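Local atomic coordinates of alginate lyase (Bacteroides ovatus, PDB entry 3NNB), a protein that probably depolymerises alginate, a polymer of mannuronate and guluronate, by beta-elimination at its glycosidic bonds. Residues L113-S118 with K122-A127; F280-M285 with A312-L317; K190-M195 with A234-N239; A163-I168 with V203-T208; T6-A11 with L377-E382. All coordinates share one frame; numbering follows the deposited sequence.

Interaction 1 of 5, residues L113-S118 with K122-A127; sequences LAYYFS and KYAQKA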
# COMPACT_ATOMS: atom_id res chain seq x y z
N LEU A 113 -2.14 13.50 7.72
CA LEU A 113 -1.06 14.33 7.19
C LEU A 113 -1.42 15.83 7.31
O LEU A 113 -0.60 16.64 7.72
CB LEU A 113 -0.77 13.96 5.75
CG LEU A 113 0.04 12.68 5.58
CD1 LEU A 113 0.06 12.33 4.08
CD2 LEU A 113 1.46 12.77 6.15
N ALA A 114 -2.64 16.18 6.95
CA ALA A 114 -3.08 17.57 7.08
C ALA A 114 -3.03 18.05 8.53
O ALA A 114 -2.57 19.19 8.79
CB ALA A 114 -4.52 17.76 6.49
N TYR A 115 -3.51 17.21 9.47
CA TYR A 115 -3.37 17.57 10.88
C TYR A 115 -1.86 17.77 11.28
O TYR A 115 -1.48 18.73 11.95
CB TYR A 115 -4.02 16.53 11.79
CG TYR A 115 -3.69 16.79 13.23
CD1 TYR A 115 -4.33 17.81 13.92
CD2 TYR A 115 -2.69 16.10 13.87
CE1 TYR A 115 -3.96 18.13 15.23
CE2 TYR A 115 -2.34 16.39 15.18
CZ TYR A 115 -2.96 17.41 15.84
OH TYR A 115 -2.61 17.67 17.14
N TYR A 116 -1.00 16.86 10.84
CA TYR A 116 0.41 16.92 11.18
C TYR A 116 1.04 18.22 10.72
O TYR A 116 1.77 18.88 11.48
CB TYR A 116 1.14 15.73 10.56
CG TYR A 116 2.59 15.66 10.95
CD1 TYR A 116 2.97 15.55 12.29
CD2 TYR A 116 3.59 15.68 9.98
CE1 TYR A 116 4.34 15.48 12.63
CE2 TYR A 116 4.95 15.61 10.33
CZ TYR A 116 5.30 15.50 11.65
OH TYR A 116 6.64 15.44 11.99
N PHE A 117 0.75 18.60 9.48
CA PHE A 117 1.40 19.76 8.88
C PHE A 117 0.81 21.08 9.39
O PHE A 117 1.53 22.09 9.48
CB PHE A 117 1.37 19.68 7.36
CG PHE A 117 2.48 18.82 6.79
CD1 PHE A 117 3.76 19.33 6.64
CD2 PHE A 117 2.26 17.51 6.46
CE1 PHE A 117 4.78 18.52 6.14
CE2 PHE A 117 3.28 16.70 5.98
CZ PHE A 117 4.53 17.20 5.82
N SER A 118 -0.50 21.10 9.67
CA SER A 118 -1.23 22.34 9.96
C SER A 118 -1.51 22.56 11.44
O SER A 118 -1.71 23.71 11.87
CB SER A 118 -2.57 22.41 9.21
OG SER A 118 -3.51 21.51 9.78
N LYS A 122 -9.52 20.23 13.32
CA LYS A 122 -10.72 19.80 12.55
C LYS A 122 -10.43 18.59 11.67
O LYS A 122 -11.32 17.80 11.38
CB LYS A 122 -11.32 20.92 11.69
CG LYS A 122 -10.54 21.34 10.47
CD LYS A 122 -11.12 22.63 9.93
CE LYS A 122 -10.43 23.07 8.64
NZ LYS A 122 -11.06 24.35 8.09
N TYR A 123 -9.19 18.48 11.20
CA TYR A 123 -8.85 17.42 10.29
C TYR A 123 -8.74 16.11 11.02
O TYR A 123 -9.19 15.07 10.51
CB TYR A 123 -7.53 17.72 9.56
CG TYR A 123 -7.58 18.92 8.65
CD1 TYR A 123 -8.60 19.10 7.73
CD2 TYR A 123 -6.62 19.93 8.75
CE1 TYR A 123 -8.61 20.20 6.89
CE2 TYR A 123 -6.65 21.03 7.92
CZ TYR A 123 -7.63 21.15 7.00
OH TYR A 123 -7.68 22.25 6.17
N ALA A 124 -8.18 16.14 12.23
CA ALA A 124 -8.10 14.92 13.04
C ALA A 124 -9.48 14.44 13.48
O ALA A 124 -9.75 13.23 13.51
CB ALA A 124 -7.17 15.10 14.26
N GLN A 125 -10.37 15.40 13.80
CA GLN A 125 -11.74 15.06 14.20
C GLN A 125 -12.44 14.34 13.07
O GLN A 125 -13.15 13.35 13.28
CB GLN A 125 -12.51 16.33 14.64
CG GLN A 125 -13.86 16.08 15.32
CD GLN A 125 -14.99 15.68 14.36
OE1 GLN A 125 -14.94 15.91 13.12
NE2 GLN A 125 -16.04 15.17 14.95
N LYS A 126 -12.21 14.79 11.83
CA LYS A 126 -12.86 14.11 10.67
C LYS A 126 -12.25 12.76 10.43
O LYS A 126 -12.97 11.80 10.13
CB LYS A 126 -12.81 14.95 9.41
CG LYS A 126 -13.51 14.36 8.20
CD LYS A 126 -15.01 14.63 8.16
CE LYS A 126 -15.74 13.90 7.02
NZ LYS A 126 -17.14 14.40 6.77
N ALA A 127 -10.94 12.65 10.60
CA ALA A 127 -10.30 11.36 10.44
C ALA A 127 -10.83 10.34 11.42
O ALA A 127 -11.07 9.18 11.05
CB ALA A 127 -8.74 11.46 10.58
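Helix segments 113-118 and 122-127 run nearly antiparallel, their N-to-C directions 161° apart and their axes approaching to 8.3 Å, with Tyr115 and Tyr123 as the closest pair at 5.5 Å between CA atoms. Ala114 and Ala124 both face the other helix, consistent with so close an approach. The methyl CB of Ala114 sits over one face of the Tyr123 ring, 4.1 Å from its centroid, in a CH-pi contact. Ser118 OG approaches the same ring at its edge, in plane, 3.6 Å from Tyr123 CD2. Ala124 CB packs at 3.9 Å against Tyr115 CD1. Ser118 OG also donates to Ala114 O at 2.7 Å, from the face of that carbonyl opposite to Ser118 N, and it accepts from Asp120 N in the turn. With an alanine in place of Ser118, Ala114 O would probably keep only the backbone N of these two donors, and Asp120 N would lose this acceptor. The tyrosine hydroxyls have partners beyond the pair, Tyr123 OH in Asp38 and Tyr115 OH in Asn183. Two residues join helices 98-118 and 121-136, so this is the tight end of an antiparallel helical hairpin, consistent with the six-hairpin class of alpha-helical folds.

Interaction 2 of 5, residues F280-M285 with A312-L317; sequences FNLGHM and AALKFL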
# COMPACT_ATOMS: atom_id res chain seq x y z
N PHE A 280 5.51 -1.88 -8.67
CA PHE A 280 4.66 -2.23 -7.52
C PHE A 280 5.48 -3.03 -6.51
O PHE A 280 5.53 -2.69 -5.32
CB PHE A 280 3.51 -3.07 -8.05
CG PHE A 280 2.35 -3.34 -7.09
CD1 PHE A 280 1.54 -2.32 -6.62
CD2 PHE A 280 2.01 -4.65 -6.76
CE1 PHE A 280 0.42 -2.60 -5.83
CE2 PHE A 280 0.92 -4.93 -5.97
CZ PHE A 280 0.12 -3.92 -5.51
N ASN A 281 6.18 -4.06 -6.99
CA ASN A 281 6.95 -4.93 -6.10
C ASN A 281 8.17 -4.19 -5.55
O ASN A 281 8.45 -4.29 -4.39
CB ASN A 281 7.35 -6.23 -6.82
CG ASN A 281 7.39 -7.43 -5.93
OD1 ASN A 281 6.75 -7.49 -4.88
ND2 ASN A 281 8.08 -8.48 -6.39
N LEU A 282 8.87 -3.44 -6.40
CA LEU A 282 10.01 -2.64 -5.92
C LEU A 282 9.59 -1.63 -4.85
O LEU A 282 10.31 -1.43 -3.85
CB LEU A 282 10.70 -1.92 -7.09
CG LEU A 282 11.90 -2.60 -7.70
CD1 LEU A 282 12.21 -1.97 -9.07
CD2 LEU A 282 13.10 -2.56 -6.69
N GLY A 283 8.44 -0.98 -5.04
CA GLY A 283 7.95 -0.03 -4.03
C GLY A 283 7.66 -0.71 -2.68
O GLY A 283 7.93 -0.16 -1.62
N HIS A 284 7.14 -1.92 -2.73
CA HIS A 284 6.86 -2.69 -1.52
C HIS A 284 8.17 -3.19 -0.87
O HIS A 284 8.27 -3.26 0.37
CB HIS A 284 5.91 -3.83 -1.81
CG HIS A 284 4.59 -3.35 -2.29
ND1 HIS A 284 3.73 -4.17 -3.00
CD2 HIS A 284 4.01 -2.13 -2.24
CE1 HIS A 284 2.65 -3.47 -3.32
NE2 HIS A 284 2.78 -2.23 -2.86
N MSE A 285 9.16 -3.50 -1.70
CA MSE A 285 10.50 -3.81 -1.19
C MSE A 285 11.04 -2.61 -0.39
O MSE A 285 11.57 -2.78 0.68
CB MSE A 285 11.48 -4.16 -2.30
CG MSE A 285 11.12 -5.45 -3.02
SE MSE A 285 12.22 -5.70 -4.58
CE MSE A 285 11.37 -7.28 -5.34
N ALA A 312 20.04 -5.03 -7.63
CA ALA A 312 19.98 -5.69 -8.94
C ALA A 312 18.64 -5.41 -9.60
O ALA A 312 18.57 -5.09 -10.78
CB ALA A 312 20.21 -7.16 -8.81
N ALA A 313 17.60 -5.45 -8.79
CA ALA A 313 16.25 -5.22 -9.32
C ALA A 313 16.12 -3.78 -9.87
O ALA A 313 15.45 -3.55 -10.88
CB ALA A 313 15.18 -5.55 -8.24
N LEU A 314 16.69 -2.80 -9.17
CA LEU A 314 16.72 -1.43 -9.62
C LEU A 314 17.53 -1.24 -10.88
O LEU A 314 17.11 -0.51 -11.80
CB LEU A 314 17.30 -0.53 -8.51
CG LEU A 314 16.41 -0.32 -7.28
CD1 LEU A 314 17.26 0.24 -6.12
CD2 LEU A 314 15.23 0.65 -7.55
N LYS A 315 18.70 -1.89 -10.95
CA LYS A 315 19.56 -1.77 -12.11
C LYS A 315 18.93 -2.36 -13.38
O LYS A 315 19.21 -1.89 -14.48
CB LYS A 315 20.93 -2.43 -11.82
CG LYS A 315 21.90 -1.64 -10.95
CD LYS A 315 23.17 -2.45 -10.77
CE LYS A 315 24.18 -1.84 -9.81
NZ LYS A 315 25.22 -2.86 -9.39
N PHE A 316 18.07 -3.38 -13.24
CA PHE A 316 17.28 -3.89 -14.40
C PHE A 316 16.36 -2.77 -14.90
O PHE A 316 16.16 -2.58 -16.11
CB PHE A 316 16.46 -5.14 -14.00
CG PHE A 316 15.35 -5.43 -14.97
CD1 PHE A 316 15.61 -6.06 -16.16
CD2 PHE A 316 14.05 -4.96 -14.70
CE1 PHE A 316 14.60 -6.30 -17.05
CE2 PHE A 316 13.02 -5.19 -15.60
CZ PHE A 316 13.30 -5.83 -16.79
N LEU A 317 15.72 -2.07 -13.97
CA LEU A 317 14.70 -1.08 -14.34
C LEU A 317 15.25 0.19 -14.96
O LEU A 317 14.65 0.75 -15.88
CB LEU A 317 13.87 -0.71 -13.11
CG LEU A 317 12.81 0.40 -13.28
CD1 LEU A 317 11.69 -0.05 -14.27
CD2 LEU A 317 12.22 0.74 -11.91
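Leu282 and Ala313 mark the nearest backbone approach, 7.6 Å between their CA atoms, where segments 280-285 and 312-317 pass with an angle of 144° between their directions. Both are helical, and they form a roughly antiparallel helix pair, consistent with the helical-hairpin fold of the alginate lyase family, joining the long helix 274-293 to the short helix 310-317. At 11.1 Å the axes stand well apart, and a single long side chain spans the interval. Leu282 points at the other helix and divides its two methyls between three residues. CD2 meets Ala313 CB at 4.0 Å and, crossing its side chain at a slant, Leu314 CD2 at 3.9 Å. Leu314 leaves its helix to one side, yet its branch swings back to reach this methyl, while it also packs on Ile346 and Ala350 of helix 336-351. An alanine in place of Leu282 would remove both methyls and would probably open a gap that leaves Ala313, Leu314 and Leu317 without their shared partner. The side-chain contacts are apolar, and no hydrogen bond joins the segments. Next to Leu282, Asn281 gives its ND2 to Gln258 and Gln265. Leu317 completes the leucine's surroundings: CG lies trans to the backbone N (chi1 176°), and CD2 thereby slides past Leu282 in the opposite direction, ending 3.9 Å from Leu282 CD1.

Interaction 3 of 5, residues K190-M195 with A234-N239; sequences KVKKGM and ALYTGN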
# COMPACT_ATOMS: atom_id res chain seq x y z
N LYS A 190 -8.93 5.96 23.90
CA LYS A 190 -9.96 4.98 23.57
C LYS A 190 -9.94 4.66 22.07
O LYS A 190 -10.08 3.51 21.69
CB LYS A 190 -11.33 5.46 24.01
CG LYS A 190 -12.51 4.52 23.80
CD LYS A 190 -13.73 5.03 24.61
CE LYS A 190 -14.96 4.14 24.46
NZ LYS A 190 -16.25 4.87 24.80
N VAL A 191 -9.78 5.67 21.22
CA VAL A 191 -9.70 5.45 19.76
C VAL A 191 -8.45 4.61 19.42
O VAL A 191 -8.53 3.63 18.67
CB VAL A 191 -9.72 6.78 18.98
CG1 VAL A 191 -9.44 6.55 17.46
CG2 VAL A 191 -11.08 7.47 19.21
N LYS A 192 -7.33 4.96 20.03
CA LYS A 192 -6.10 4.26 19.79
C LYS A 192 -6.24 2.80 20.21
O LYS A 192 -5.83 1.91 19.51
CB LYS A 192 -4.97 4.92 20.56
CG LYS A 192 -3.61 4.29 20.24
CD LYS A 192 -2.45 5.09 20.88
CE LYS A 192 -1.13 4.37 20.58
NZ LYS A 192 0.11 5.06 21.05
N LYS A 193 -6.81 2.57 21.40
CA LYS A 193 -6.97 1.22 21.89
C LYS A 193 -7.86 0.40 20.92
O LYS A 193 -7.61 -0.77 20.65
CB LYS A 193 -7.61 1.27 23.27
CG LYS A 193 -7.81 -0.08 23.93
CD LYS A 193 -8.38 0.09 25.36
CE LYS A 193 -8.73 -1.27 25.99
NZ LYS A 193 -9.69 -1.09 27.10
N GLY A 194 -8.95 1.01 20.45
CA GLY A 194 -9.85 0.33 19.53
C GLY A 194 -9.18 -0.04 18.22
O GLY A 194 -9.37 -1.16 17.71
N MSE A 195 -8.38 0.88 17.69
CA MSE A 195 -7.64 0.61 16.46
C MSE A 195 -6.57 -0.48 16.65
O MSE A 195 -6.39 -1.38 15.80
CB MSE A 195 -7.03 1.91 15.93
CG MSE A 195 -8.07 2.90 15.41
SE MSE A 195 -9.32 2.22 14.11
CE MSE A 195 -8.04 1.44 12.87
N ALA A 234 2.13 -5.88 12.94
CA ALA A 234 2.78 -6.38 14.16
C ALA A 234 3.36 -5.22 14.96
O ALA A 234 3.17 -5.14 16.18
CB ALA A 234 3.88 -7.44 13.80
N LEU A 235 4.06 -4.29 14.30
CA LEU A 235 4.69 -3.17 15.00
C LEU A 235 3.62 -2.28 15.60
O LEU A 235 3.76 -1.85 16.76
CB LEU A 235 5.60 -2.34 14.09
CG LEU A 235 6.91 -3.04 13.75
CD1 LEU A 235 7.64 -2.32 12.61
CD2 LEU A 235 7.81 -3.07 15.01
N TYR A 236 2.54 -2.01 14.86
CA TYR A 236 1.50 -1.11 15.37
C TYR A 236 0.83 -1.66 16.65
O TYR A 236 0.44 -0.90 17.53
CB TYR A 236 0.43 -0.85 14.31
CG TYR A 236 -0.61 0.16 14.72
CD1 TYR A 236 -0.25 1.46 15.08
CD2 TYR A 236 -1.95 -0.18 14.77
CE1 TYR A 236 -1.21 2.41 15.48
CE2 TYR A 236 -2.90 0.74 15.23
CZ TYR A 236 -2.53 2.03 15.54
OH TYR A 236 -3.47 3.00 15.93
N THR A 237 0.70 -2.97 16.72
CA THR A 237 0.06 -3.66 17.84
C THR A 237 1.04 -4.06 18.96
O THR A 237 0.66 -4.74 19.88
CB THR A 237 -0.71 -4.89 17.36
OG1 THR A 237 0.19 -5.85 16.76
CG2 THR A 237 -1.77 -4.51 16.33
N GLY A 238 2.30 -3.63 18.87
CA GLY A 238 3.29 -3.88 19.94
C GLY A 238 4.04 -5.20 19.86
O GLY A 238 4.73 -5.58 20.80
N ASN A 239 3.93 -5.91 18.75
CA ASN A 239 4.49 -7.24 18.61
C ASN A 239 5.80 -7.13 17.84
O ASN A 239 5.90 -7.53 16.68
CB ASN A 239 3.50 -8.17 17.93
CG ASN A 239 3.89 -9.63 18.05
OD1 ASN A 239 5.02 -9.96 18.43
ND2 ASN A 239 2.97 -10.51 17.70
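This contact borders the second shell of the sodium site, where Glu182, Ser184 and Phe187 bind the ion, through Lys192, whose NZ forms a salt bridge with the ligand Glu182. Tyr236, at the end of helix 221-236, reaches Met195 and Lys192 on helix 189-208. The CA atoms of the segments come no nearer than 8.9 Å, between Met195 and Thr237, and the tyrosine ring bridges that distance. Its CG is trans to the backbone N (chi1 -175°), which carries the phenol end out toward the other helix. There Tyr236 OH touches Met195 CB at 3.7 Å, and Tyr236 CE2 lies 4.1 Å from the backbone C of Met195, an atom that sits at the ring edge near its plane. Only the base of the selenomethionine side chain is engaged; the chain is bent at chi2 and chi3, and the Met195 side chain also packs on Met178 of helix 171-180. Ile175 and Met178 also touch the tyrosine. Lys192 borders the hydroxyl loosely, its CG 4.5 Å from Tyr236 OH. No hydrogen bond links the two segments. Beyond the ring the chain turns sharply: Gly238, with positive phi (87°), lets Asn239 N reach Ala234 O at 2.8 Å and Gly238 N reach Leu235 O at 3.1 Å. These two bonds define a Schellman motif, and Asn239 then N-caps helix 240-258 through its OD1, a compact helix-to-helix connection.

Interaction 4 of 5, residues A163-I168 with V203-T208; sequences AGMIDI and VEWMQT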
# COMPACT_ATOMS: atom_id res chain seq x y z
N ALA A 163 -5.34 -13.52 -2.40
CA ALA A 163 -5.15 -12.28 -3.16
C ALA A 163 -5.89 -11.10 -2.58
O ALA A 163 -5.47 -9.98 -2.76
CB ALA A 163 -5.53 -12.50 -4.63
N GLY A 164 -7.01 -11.33 -1.90
CA GLY A 164 -7.74 -10.23 -1.23
C GLY A 164 -6.94 -9.44 -0.21
O GLY A 164 -7.28 -8.27 0.07
N MSE A 165 -5.89 -10.05 0.32
CA MSE A 165 -5.01 -9.35 1.28
C MSE A 165 -4.44 -8.06 0.68
O MSE A 165 -4.22 -7.09 1.40
CB MSE A 165 -3.86 -10.25 1.75
CG MSE A 165 -4.22 -11.19 2.89
SE MSE A 165 -4.63 -10.26 4.54
CE MSE A 165 -3.09 -9.11 4.62
N ILE A 166 -4.18 -8.04 -0.62
CA ILE A 166 -3.60 -6.85 -1.24
C ILE A 166 -4.54 -5.64 -1.09
O ILE A 166 -4.09 -4.50 -1.13
CB ILE A 166 -3.17 -7.11 -2.73
CG1 ILE A 166 -2.03 -6.17 -3.16
CG2 ILE A 166 -4.37 -6.97 -3.72
CD1 ILE A 166 -0.70 -6.43 -2.49
N ASP A 167 -5.85 -5.89 -0.97
CA ASP A 167 -6.84 -4.81 -0.90
C ASP A 167 -6.53 -3.81 0.22
O ASP A 167 -6.88 -2.63 0.12
CB ASP A 167 -8.26 -5.34 -0.67
CG ASP A 167 -8.84 -6.10 -1.87
OD1 ASP A 167 -8.09 -6.43 -2.81
OD2 ASP A 167 -10.05 -6.41 -1.83
N ILE A 168 -5.94 -4.29 1.33
CA ILE A 168 -5.72 -3.46 2.50
C ILE A 168 -4.30 -2.99 2.64
O ILE A 168 -3.91 -2.50 3.68
CB ILE A 168 -6.17 -4.16 3.82
CG1 ILE A 168 -5.49 -5.51 4.06
CG2 ILE A 168 -7.70 -4.27 3.83
CD1 ILE A 168 -5.48 -5.93 5.58
N VAL A 203 -4.14 -9.41 12.69
CA VAL A 203 -2.88 -10.16 12.74
C VAL A 203 -3.07 -11.61 13.20
O VAL A 203 -2.52 -12.53 12.55
CB VAL A 203 -1.78 -9.45 13.56
CG1 VAL A 203 -0.53 -10.44 13.74
CG2 VAL A 203 -1.35 -8.11 12.85
N GLU A 204 -3.92 -11.82 14.20
CA GLU A 204 -4.31 -13.16 14.60
C GLU A 204 -4.93 -13.94 13.45
O GLU A 204 -4.62 -15.11 13.25
CB GLU A 204 -5.27 -13.11 15.79
CG GLU A 204 -4.55 -12.74 17.07
CD GLU A 204 -5.48 -12.57 18.25
OE1 GLU A 204 -6.69 -12.44 18.09
OE2 GLU A 204 -4.93 -12.56 19.36
N TRP A 205 -5.83 -13.30 12.70
CA TRP A 205 -6.44 -13.95 11.57
C TRP A 205 -5.38 -14.24 10.50
O TRP A 205 -5.41 -15.32 9.88
CB TRP A 205 -7.56 -13.05 11.01
CG TRP A 205 -8.21 -13.62 9.82
CD1 TRP A 205 -9.18 -14.59 9.79
CD2 TRP A 205 -7.92 -13.30 8.46
NE1 TRP A 205 -9.53 -14.87 8.49
CE2 TRP A 205 -8.76 -14.12 7.65
CE3 TRP A 205 -7.01 -12.45 7.83
CZ2 TRP A 205 -8.70 -14.08 6.26
CZ3 TRP A 205 -6.98 -12.40 6.46
CH2 TRP A 205 -7.82 -13.23 5.69
N MSE A 206 -4.48 -13.29 10.23
CA MSE A 206 -3.45 -13.47 9.19
C MSE A 206 -2.55 -14.68 9.49
O MSE A 206 -2.12 -15.38 8.59
CB MSE A 206 -2.59 -12.23 9.06
CG MSE A 206 -3.32 -11.10 8.37
SE MSE A 206 -2.32 -9.43 8.42
CE MSE A 206 -0.91 -9.90 7.21
N GLN A 207 -2.27 -14.89 10.77
CA GLN A 207 -1.39 -15.98 11.16
C GLN A 207 -2.07 -17.36 11.25
O GLN A 207 -1.37 -18.36 11.29
CB GLN A 207 -0.66 -15.65 12.44
CG GLN A 207 0.40 -14.57 12.22
CD GLN A 207 1.71 -14.90 12.94
OE1 GLN A 207 2.69 -15.31 12.31
NE2 GLN A 207 1.72 -14.74 14.25
N THR A 208 -3.40 -17.41 11.22
CA THR A 208 -4.16 -18.66 11.35
C THR A 208 -5.06 -19.08 10.19
O THR A 208 -5.24 -20.27 9.97
CB THR A 208 -4.99 -18.67 12.66
OG1 THR A 208 -5.93 -17.58 12.66
CG2 THR A 208 -4.03 -18.60 13.88
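Met165, a selenomethionine, brings its SE atom to the rim of the Trp205 indole and its methyl to the end of Met206. Segment 163-168, in the loop between strand 148-151 and helix 171-180, thereby packs on the C-terminal part of helix 189-208. The Met165 side chain was modelled in two conformers, and this account concerns one of them. In it the bend at chi2 (-65°) brings SE to 3.7 Å from Trp205 CZ3, and the bend at chi3 (-50°) turns CE toward Met206. The centroid of the six-membered ring of Trp205 is 5.1 Å from Met165 SE, and the direction to it is 89° off the ring normal, which makes this an edge-on Met-aromatic contact in the plane of the indole. Trp205 NE1 makes a weak hydrogen bond to Thr147 OG1. Met206, also selenomethionine, has its SE 3.9 Å from Met165 CE; the methyl pair itself is modelled tighter than usual, a shortness made doubtful by the second conformer. Met165 O is tied separately to Gln229 NE2. No hydrogen bond joins the segments. With flexible chains meeting at their ends, cohesion probably rests mainly on dispersion, and the sulfur of an ordinary methionine would be expected to meet the indole rim in the same way.

Interaction 5 of 5, residues T6-A11 with L377-E382; sequences TRIYAA and LIYSLE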
# COMPACT_ATOMS: atom_id res chain seq x y z
N THR A 6 6.94 6.82 12.85
CA THR A 6 6.46 6.29 11.58
C THR A 6 7.39 5.18 11.06
O THR A 6 8.62 5.20 11.28
CB THR A 6 6.28 7.41 10.54
OG1 THR A 6 7.51 8.10 10.30
CG2 THR A 6 5.24 8.46 11.05
N ARG A 7 6.79 4.25 10.32
CA ARG A 7 7.51 3.08 9.83
C ARG A 7 7.71 3.07 8.33
O ARG A 7 8.78 2.71 7.83
CB ARG A 7 6.79 1.80 10.29
CG ARG A 7 6.54 1.70 11.78
CD ARG A 7 7.84 1.65 12.56
NE ARG A 7 7.54 1.38 13.97
CZ ARG A 7 8.40 0.98 14.90
NH1 ARG A 7 9.67 0.76 14.63
NH2 ARG A 7 7.95 0.80 16.15
N ILE A 8 6.67 3.45 7.59
CA ILE A 8 6.72 3.57 6.14
C ILE A 8 7.31 4.92 5.75
O ILE A 8 8.22 5.01 4.91
CB ILE A 8 5.29 3.43 5.52
CG1 ILE A 8 4.77 1.99 5.71
CG2 ILE A 8 5.32 3.85 4.07
CD1 ILE A 8 5.26 1.02 4.71
N TYR A 9 6.82 5.98 6.38
CA TYR A 9 7.37 7.33 6.16
C TYR A 9 8.67 7.45 6.96
O TYR A 9 8.75 6.93 8.05
CB TYR A 9 6.41 8.43 6.65
CG TYR A 9 5.03 8.50 6.01
CD1 TYR A 9 4.82 8.10 4.71
CD2 TYR A 9 3.95 9.01 6.73
CE1 TYR A 9 3.53 8.18 4.13
CE2 TYR A 9 2.67 9.09 6.16
CZ TYR A 9 2.48 8.72 4.88
OH TYR A 9 1.20 8.81 4.32
N ALA A 10 9.67 8.12 6.39
CA ALA A 10 10.95 8.41 7.07
C ALA A 10 10.69 9.55 8.06
O ALA A 10 10.44 10.69 7.63
CB ALA A 10 12.02 8.80 6.04
N ALA A 11 10.66 9.22 9.34
CA ALA A 11 10.18 10.16 10.36
C ALA A 11 11.02 11.45 10.45
O ALA A 11 10.47 12.54 10.62
CB ALA A 11 10.13 9.49 11.75
N LEU A 377 6.49 16.00 -0.35
CA LEU A 377 6.50 16.11 1.08
C LEU A 377 6.91 14.78 1.77
O LEU A 377 7.58 14.79 2.80
CB LEU A 377 5.09 16.49 1.58
CG LEU A 377 4.45 17.80 1.13
CD1 LEU A 377 3.02 17.94 1.65
CD2 LEU A 377 5.32 19.04 1.55
N ILE A 378 6.50 13.67 1.18
CA ILE A 378 6.62 12.35 1.81
C ILE A 378 7.97 11.73 1.54
O ILE A 378 8.53 11.04 2.40
CB ILE A 378 5.51 11.40 1.29
CG1 ILE A 378 4.13 11.96 1.62
CG2 ILE A 378 5.69 9.98 1.87
CD1 ILE A 378 3.96 12.33 3.07
N TYR A 379 8.50 11.95 0.34
CA TYR A 379 9.84 11.47 -0.03
C TYR A 379 10.75 12.63 -0.42
O TYR A 379 11.25 12.71 -1.55
CB TYR A 379 9.72 10.46 -1.17
CG TYR A 379 8.90 9.24 -0.75
CD1 TYR A 379 9.30 8.44 0.31
CD2 TYR A 379 7.76 8.87 -1.45
CE1 TYR A 379 8.56 7.33 0.70
CE2 TYR A 379 7.03 7.75 -1.08
CZ TYR A 379 7.42 7.00 -0.01
OH TYR A 379 6.66 5.88 0.36
N SER A 380 10.97 13.52 0.55
CA SER A 380 11.77 14.71 0.36
C SER A 380 13.26 14.35 0.43
O SER A 380 13.66 13.21 0.77
CB SER A 380 11.46 15.75 1.45
OG SER A 380 12.05 15.39 2.71
N LEU A 381 14.05 15.36 0.12
CA LEU A 381 15.50 15.33 0.22
C LEU A 381 16.03 15.91 1.52
O LEU A 381 17.22 16.21 1.64
CB LEU A 381 16.07 16.05 -1.00
CG LEU A 381 15.83 15.35 -2.37
CD1 LEU A 381 16.42 16.20 -3.50
CD2 LEU A 381 16.38 13.94 -2.48
N GLU A 382 15.18 16.08 2.53
CA GLU A 382 15.69 16.53 3.84
C GLU A 382 16.70 15.57 4.49
O GLU A 382 16.73 14.35 4.26
CB GLU A 382 14.51 16.75 4.81
CG GLU A 382 13.60 17.93 4.43
CD GLU A 382 14.34 19.26 4.38
OE1 GLU A 382 15.12 19.53 5.31
OE2 GLU A 382 14.07 20.03 3.44
OXT GLU A 382 17.50 15.99 5.34
O HOH W 1 8.15 3.84 2.05
O HOH W 2 9.58 11.56 5.01
O HOH W 3 9.24 8.79 3.63
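Tyr9 lays one face of its ring beneath Ile378, whose CD1 projects over it toward the rim, while CG2 of the same isoleucine meets Tyr9 CD1. The loop leading to helix 11-19 thus packs on the exit of helix 375-378, bringing the two termini of this mainly helical chain together, with the CA atoms of Tyr9 and Ile378 6.7 Å apart. The Ile378 side-chain contacts and torsions all describe one of two modelled conformers, so the short 3.5 Å between Ile378 CG2 and Tyr9 CD1 is doubtful. Ile378 CG2 serves two rings, for it also lies 3.8 Å above the plane of Tyr379, over the centre. That methyl is trans to the backbone N, with CG1 trans to the carbonyl carbon (chi1 -61°), which lets both branches reach Tyr9. The hydroxyl of Tyr9 is bound to Glu173, and its side chain also touches Leu113 and Thr109 of helix 98-118.

Polar atoms meet through water and not directly. One water donates to Ile8 O and accepts from Tyr379 OH at 3.0 Å. Ile378 O receives two waters: one also donates to Ala10 O, and the other accepts from Ala10 N at 2.9 Å, where Ala10 is the N-cap of helix 11-19. The last residues fold on themselves in an ST turn, in which Glu382 N donates to Ser380 OG over 3.2 Å, at an N-H...O angle of 164°.

From the N terminus, segment 6-11 opens interaction 5, which closes only at the C-terminal residues and so encloses all the others. Interaction 1 closes a short hairpin between helices 98-118 and 121-136; its Leu113 packs on Tyr9 and Ile378 of interaction 5. Interactions 4 and 3 then cross: 163-168 opens first, 190-195 follows, 203-208 closes the former and 234-239 the latter. They share helix 189-208 and touch through Val203 and Ala234, while Leu235 meets Arg7 of interaction 5. Interaction 2 comes last, joining helices 274-293 and 310-317, and reaches interaction 4 where Phe280 packs on Ile166. Interactions 1 and 2 lie on opposite sides of the chain's centre.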